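Local coordinates for intron-associated endonuclease 1 (Enterobacteria phage T4, PDB 1MK0), which probably cleaves DNA in intron homing as the GIY-YIG endonuclease I-TevI, represented here by its catalytic domain, at residues Met1-Ile5 with Glu62-Tyr66; Ile5-Thr11 with Val55-Leu61. The protein carries 1 engineered substitution. All coordinates share one frame. Numbering follows the deposited sequence.

Both contacts join two antiparallel strands, 4-10 and 56-63, of a three-stranded sheet in which strand 4-10 lies in the middle. Contact 2 pairs their long regular part, and contact 1 continues the pairing toward the start of strand 4-10, the centres about 15 Å apart. Ile5 belongs to both: its O receives Leu61 N at 2.8 Å in contact 2 and Glu62 N at 3.1 Å in contact 1, which marks a classic beta bulge at the junction. Lys2 CE packs on Ile60 CD1 at 3.4 Å. Gly4, Ile5 and Tyr6 form the GIY element of the family motif. The Tyr6 side chain comes to about 3 Å, nearest atoms, from a bound citrate, probably from the crystallisation liquor.

Contact 1: Met1-Ile5 with Glu62-Tyr66; sequences MKSGI and EEIPY
Glu62 forms an antiparallel hydrogen-bonded pair with Ile5: Ile5 N donates to Glu62 O (2.8 Å) and Glu62 N to Ile5 O (3.1 Å). Both side chains lie on the sheet face covered by helix 68-81, where the Glu62 carboxylate meets Arg74 in a salt bridge. At Glu63, extended and all-trans in its side chain, CA approaches Ser3 O at 3.2 Å, and a water joins OE1 (2.9 Å) to Ser3 N (3.1 Å). Opposite runs Gly4 of the GIY motif, whose backbone angles of 144/-156 by themselves call for glycine, since a CB would jam against the carbonyl O of Ser3; it would also lie 1.9 Å from Glu62 O. Ile64 N gives a weak hydrogen bond to Ser3 O (3.0 Å), and Ile64 O accepts Ser3 OG (2.8 Å), with Ser3 in rotamer p. Ile64 CD1 packs on Ile5 CG1 at 4.1 Å. A second water links Tyr66 N (3.1 Å) to Ser3 OG (3.3 Å), while the Tyr66 ring stacks with Phe96.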
loop_
_atom_site.group_PDB
_atom_site.type_symbol
_atom_site.label_atom_id
_atom_site.label_comp_id
_atom_site.label_asym_id
_atom_site.label_seq_id
_atom_site.Cartn_x
_atom_site.Cartn_y
_atom_site.Cartn_z
ATOM N N MET A 1 -11.300 14.681 3.595
ATOM C CA MET A 1 -10.306 13.607 3.305
ATOM C C MET A 1 -9.558 13.189 4.564
ATOM O O MET A 1 -9.406 13.974 5.498
ATOM C CB MET A 1 -9.281 14.091 2.273
ATOM C CG MET A 1 -9.844 14.431 0.905
ATOM S SD MET A 1 -8.524 14.903 -0.240
ATOM C CE MET A 1 -9.471 15.270 -1.710
ATOM N N LYS A 2 -9.088 11.945 4.578
ATOM C CA LYS A 2 -8.320 11.427 5.703
ATOM C C LYS A 2 -7.015 10.892 5.127
ATOM O O LYS A 2 -7.021 10.069 4.211
ATOM C CB LYS A 2 -9.103 10.336 6.440
ATOM C CG LYS A 2 -9.596 9.194 5.583
ATOM C CD LYS A 2 -10.603 8.341 6.353
ATOM C CE LYS A 2 -10.040 7.881 7.694
ATOM N NZ LYS A 2 -11.036 7.112 8.496
ATOM N N SER A 3 -5.900 11.382 5.659
ATOM C CA SER A 3 -4.580 11.009 5.164
ATOM C C SER A 3 -3.714 10.241 6.148
ATOM O O SER A 3 -4.005 10.173 7.340
ATOM C CB SER A 3 -3.828 12.268 4.732
ATOM O OG SER A 3 -3.667 13.158 5.826
ATOM N N GLY A 4 -2.631 9.673 5.631
ATOM C CA GLY A 4 -1.723 8.934 6.483
ATOM C C GLY A 4 -1.124 7.720 5.812
ATOM O O GLY A 4 -1.045 7.640 4.583
ATOM N N ILE A 5 -0.708 6.770 6.640
ATOM C CA ILE A 5 -0.094 5.537 6.172
ATOM C C ILE A 5 -1.111 4.412 6.280
ATOM O O ILE A 5 -1.867 4.334 7.251
ATOM C CB ILE A 5 1.135 5.177 7.033
ATOM C CG1 ILE A 5 2.058 6.394 7.166
ATOM C CG2 ILE A 5 1.873 3.994 6.419
ATOM C CD1 ILE A 5 2.560 6.943 5.846
ATOM N N GLU A 62 -1.639 4.618 10.320
ATOM C CA GLU A 62 -1.477 5.889 11.020
ATOM C C GLU A 62 -2.142 7.032 10.277
ATOM O O GLU A 62 -1.816 7.278 9.117
ATOM C CB GLU A 62 0.003 6.248 11.127
ATOM C CG GLU A 62 0.702 5.863 12.388
ATOM C CD GLU A 62 2.181 6.150 12.289
ATOM O OE1 GLU A 62 2.548 7.277 11.885
ATOM O OE2 GLU A 62 2.976 5.250 12.605
ATOM N N GLU A 63 -3.056 7.741 10.934
ATOM C CA GLU A 63 -3.676 8.897 10.299
ATOM C C GLU A 63 -2.786 10.071 10.685
ATOM O O GLU A 63 -2.674 10.409 11.863
ATOM C CB GLU A 63 -5.102 9.145 10.807
ATOM C CG GLU A 63 -5.735 10.381 10.163
ATOM C CD GLU A 63 -7.159 10.660 10.616
ATOM O OE1 GLU A 63 -7.705 11.713 10.218
ATOM O OE2 GLU A 63 -7.735 9.840 11.358
ATOM N N ILE A 64 -2.134 10.668 9.693
ATOM C CA ILE A 64 -1.244 11.800 9.914
ATOM C C ILE A 64 -1.328 12.718 8.703
ATOM O O ILE A 64 -1.779 12.302 7.638
ATOM C CB ILE A 64 0.233 11.349 10.098
ATOM C CG1 ILE A 64 0.705 10.556 8.875
ATOM C CG2 ILE A 64 0.372 10.530 11.371
ATOM C CD1 ILE A 64 2.135 10.065 8.981
ATOM N N PRO A 65 -0.903 13.983 8.853
ATOM C CA PRO A 65 -0.944 14.943 7.744
ATOM C C PRO A 65 -0.122 14.465 6.554
ATOM O O PRO A 65 0.948 13.874 6.721
ATOM C CB PRO A 65 -0.363 16.211 8.364
ATOM C CG PRO A 65 -0.788 16.101 9.796
ATOM C CD PRO A 65 -0.500 14.648 10.103
ATOM N N TYR A 66 -0.627 14.723 5.351
ATOM C CA TYR A 66 0.069 14.315 4.139
ATOM C C TYR A 66 1.121 15.364 3.778
ATOM O O TYR A 66 0.933 16.183 2.874
ATOM C CB TYR A 66 -0.938 14.124 3.001
ATOM C CG TYR A 66 -0.378 13.429 1.779
ATOM C CD1 TYR A 66 -0.069 14.151 0.628
ATOM C CD2 TYR A 66 -0.169 12.052 1.768
ATOM C CE1 TYR A 66 0.429 13.520 -0.506
ATOM C CE2 TYR A 66 0.333 11.407 0.637
ATOM C CZ TYR A 66 0.629 12.151 -0.497
ATOM O OH TYR A 66 1.120 11.534 -1.627
HETATM O O HOH W 1 -3.290 16.266 4.902
HETATM O O HOH W 2 -6.601 13.228 8.003
#

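Contact 2: Ile5-Thr11 with Val55-Leu61; sequences IYQIKNT and VFECSIL
Ile8 (chi1 m, chi2 t) sits at the apolar centre, with its CG2 3.7 Å from Phe56 CB and its CG1 3.9 Å from Cys58 SG. Phe56, rotamer m, extends its ring along the neighbouring strand to Asn10, whose CA lies 3.6 Å from Phe56 CD2. Tyr6 and Ile60 share this face, and helix 24-37 packs over part of it: Trp28 meets the Tyr6 ring edge-to-face and His31 hydrogen-bonds its hydroxyl. At the other end Leu61 (m, t) points toward strand 5-10, placing CD1 3.9 Å from Ile5 CG2 and CD2 3.7 Å from Gln7 CD. Strands 5-10 and 56-60 run antiparallel at 159°, their axes approaching to 4.5 Å, as the central and one outer strand of the GIY-YIG sheet; the other neighbour, strand 16-21, carries the second half of the motif in backbone hydrogen bonds, Tyr17 with Ile8 and Gly19 with Tyr6. Non-hydrogen-bonded pairs are Tyr6-Ile60, Ile8-Cys58 and Asn10-Phe56. Between them lie two hydrogen-bonded pairs: Gln7 N to Ser59 O (2.9 Å) with Ser59 N to Gln7 O (3.1 Å), and Lys9 N to Glu57 O (2.8 Å) with Glu57 N to Lys9 O (2.8 Å). Leu61, at phi/psi -94/-45, turns the corner and donates N to Ile5 O at 2.8 Å. Gln7, Lys9, Glu57 and Ser59 project from the face opposite Ile8, where Gln7 OE1 lies 2.9 Å from Ser59 OG. At the far end Val55 O accepts both Thr11 N (3.0 Å) and Thr11 OG1 (2.7 Å, chi1 p), while Thr11 CG2 comes 3.2 Å from Glu57 OE2.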
loop_
_atom_site.group_PDB
_atom_site.type_symbol
_atom_site.label_atom_id
_atom_site.label_comp_id
_atom_site.label_asym_id
_atom_site.label_seq_id
_atom_site.Cartn_x
_atom_site.Cartn_y
_atom_site.Cartn_z
ATOM N N ILE A 5 -0.708 6.770 6.640
ATOM C CA ILE A 5 -0.094 5.537 6.172
ATOM C C ILE A 5 -1.111 4.412 6.280
ATOM O O ILE A 5 -1.867 4.334 7.251
ATOM C CB ILE A 5 1.135 5.177 7.033
ATOM C CG1 ILE A 5 2.058 6.394 7.166
ATOM C CG2 ILE A 5 1.873 3.994 6.419
ATOM C CD1 ILE A 5 2.560 6.943 5.846
ATOM N N TYR A 6 -1.126 3.535 5.285
ATOM C CA TYR A 6 -2.069 2.428 5.279
ATOM C C TYR A 6 -1.402 1.130 4.850
ATOM O O TYR A 6 -0.261 1.122 4.393
ATOM C CB TYR A 6 -3.213 2.740 4.310
ATOM C CG TYR A 6 -2.748 2.874 2.876
ATOM C CD1 TYR A 6 -2.534 1.745 2.082
ATOM C CD2 TYR A 6 -2.462 4.124 2.333
ATOM C CE1 TYR A 6 -2.042 1.858 0.789
ATOM C CE2 TYR A 6 -1.967 4.249 1.041
ATOM C CZ TYR A 6 -1.758 3.113 0.276
ATOM O OH TYR A 6 -1.251 3.234 -0.988
ATOM N N GLN A 7 -2.128 0.030 5.008
ATOM C CA GLN A 7 -1.636 -1.265 4.575
ATOM C C GLN A 7 -2.746 -1.937 3.776
ATOM O O GLN A 7 -3.933 -1.727 4.041
ATOM C CB GLN A 7 -1.257 -2.156 5.769
ATOM C CG GLN A 7 -2.428 -2.563 6.659
ATOM C CD GLN A 7 -2.042 -3.569 7.735
ATOM O OE1 GLN A 7 -2.854 -3.915 8.595
ATOM N NE2 GLN A 7 -0.806 -4.047 7.688
ATOM N N ILE A 8 -2.350 -2.704 2.765
ATOM C CA ILE A 8 -3.284 -3.468 1.947
ATOM C C ILE A 8 -2.804 -4.886 2.206
ATOM O O ILE A 8 -1.698 -5.251 1.814
ATOM C CB ILE A 8 -3.160 -3.131 0.445
ATOM C CG1 ILE A 8 -3.557 -1.669 0.213
ATOM C CG2 ILE A 8 -4.059 -4.062 -0.375
ATOM C CD1 ILE A 8 -3.465 -1.218 -1.233
ATOM N N LYS A 9 -3.623 -5.676 2.893
ATOM C CA LYS A 9 -3.235 -7.034 3.255
ATOM C C LYS A 9 -3.972 -8.147 2.522
ATOM O O LYS A 9 -5.199 -8.143 2.419
ATOM C CB LYS A 9 -3.403 -7.215 4.770
ATOM C CG LYS A 9 -3.024 -8.596 5.289
ATOM C CD LYS A 9 -2.968 -8.628 6.817
ATOM C CE LYS A 9 -4.310 -8.290 7.446
ATOM N NZ LYS A 9 -4.276 -8.390 8.935
ATOM N N ASN A 10 -3.204 -9.100 2.009
ATOM C CA ASN A 10 -3.767 -10.242 1.305
ATOM C C ASN A 10 -4.324 -11.163 2.393
ATOM O O ASN A 10 -3.579 -11.623 3.257
ATOM C CB ASN A 10 -2.665 -10.951 0.519
ATOM C CG ASN A 10 -3.194 -12.078 -0.344
ATOM O OD1 ASN A 10 -4.030 -12.866 0.091
ATOM N ND2 ASN A 10 -2.699 -12.164 -1.570
ATOM N N THR A 11 -5.628 -11.420 2.360
ATOM C CA THR A 11 -6.253 -12.264 3.377
ATOM C C THR A 11 -5.915 -13.747 3.255
ATOM O O THR A 11 -6.252 -14.538 4.141
ATOM C CB THR A 11 -7.791 -12.104 3.370
ATOM O OG1 THR A 11 -8.319 -12.524 2.106
ATOM C CG2 THR A 11 -8.171 -10.653 3.614
ATOM N N VAL A 55 -8.652 -10.063 -3.014
ATOM C CA VAL A 55 -8.785 -10.839 -1.788
ATOM C C VAL A 55 -8.084 -10.046 -0.686
ATOM O O VAL A 55 -7.641 -10.607 0.312
ATOM C CB VAL A 55 -8.105 -12.226 -1.917
ATOM C CG1 VAL A 55 -8.880 -13.089 -2.897
ATOM C CG2 VAL A 55 -6.661 -12.067 -2.384
ATOM N N PHE A 56 -8.000 -8.731 -0.878
ATOM C CA PHE A 56 -7.317 -7.865 0.077
ATOM C C PHE A 56 -8.206 -7.098 1.044
ATOM O O PHE A 56 -9.395 -6.890 0.797
ATOM C CB PHE A 56 -6.436 -6.858 -0.672
ATOM C CG PHE A 56 -5.457 -7.494 -1.613
ATOM C CD1 PHE A 56 -5.851 -7.884 -2.888
ATOM C CD2 PHE A 56 -4.149 -7.743 -1.211
ATOM C CE1 PHE A 56 -4.956 -8.516 -3.751
ATOM C CE2 PHE A 56 -3.248 -8.374 -2.067
ATOM C CZ PHE A 56 -3.654 -8.762 -3.338
ATOM N N GLU A 57 -7.590 -6.679 2.147
ATOM C CA GLU A 57 -8.234 -5.890 3.189
ATOM C C GLU A 57 -7.385 -4.644 3.401
ATOM O O GLU A 57 -6.182 -4.744 3.645
ATOM C CB GLU A 57 -8.301 -6.662 4.505
ATOM C CG GLU A 57 -9.502 -7.564 4.664
ATOM C CD GLU A 57 -9.598 -8.139 6.067
ATOM O OE1 GLU A 57 -9.612 -7.346 7.034
ATOM O OE2 GLU A 57 -9.661 -9.378 6.204
ATOM N N CYS A 58 -8.012 -3.478 3.306
ATOM C CA CYS A 58 -7.307 -2.217 3.494
ATOM C C CYS A 58 -7.578 -1.666 4.888
ATOM O O CYS A 58 -8.722 -1.637 5.338
ATOM C CB CYS A 58 -7.765 -1.191 2.453
ATOM S SG CYS A 58 -7.462 -1.655 0.731
ATOM N N SER A 59 -6.525 -1.236 5.574
ATOM C CA SER A 59 -6.680 -0.664 6.906
ATOM C C SER A 59 -5.688 0.474 7.109
ATOM O O SER A 59 -4.651 0.534 6.451
ATOM C CB SER A 59 -6.487 -1.734 7.987
ATOM O OG SER A 59 -5.215 -2.343 7.907
ATOM N N ILE A 60 -6.023 1.385 8.012
ATOM C CA ILE A 60 -5.165 2.524 8.303
ATOM C C ILE A 60 -4.135 2.139 9.352
ATOM O O ILE A 60 -4.469 1.509 10.356
ATOM C CB ILE A 60 -5.990 3.710 8.850
ATOM C CG1 ILE A 60 -6.969 4.195 7.781
ATOM C CG2 ILE A 60 -5.064 4.831 9.297
ATOM C CD1 ILE A 60 -7.964 5.222 8.282
ATOM N N LEU A 61 -2.880 2.501 9.112
ATOM C CA LEU A 61 -1.826 2.219 10.076
ATOM C C LEU A 61 -1.661 3.452 10.955
ATOM O O LEU A 61 -1.571 3.346 12.177
ATOM C CB LEU A 61 -0.505 1.906 9.365
ATOM C CG LEU A 61 -0.433 0.607 8.554
ATOM C CD1 LEU A 61 0.935 0.495 7.911
ATOM C CD2 LEU A 61 -0.695 -0.588 9.450
#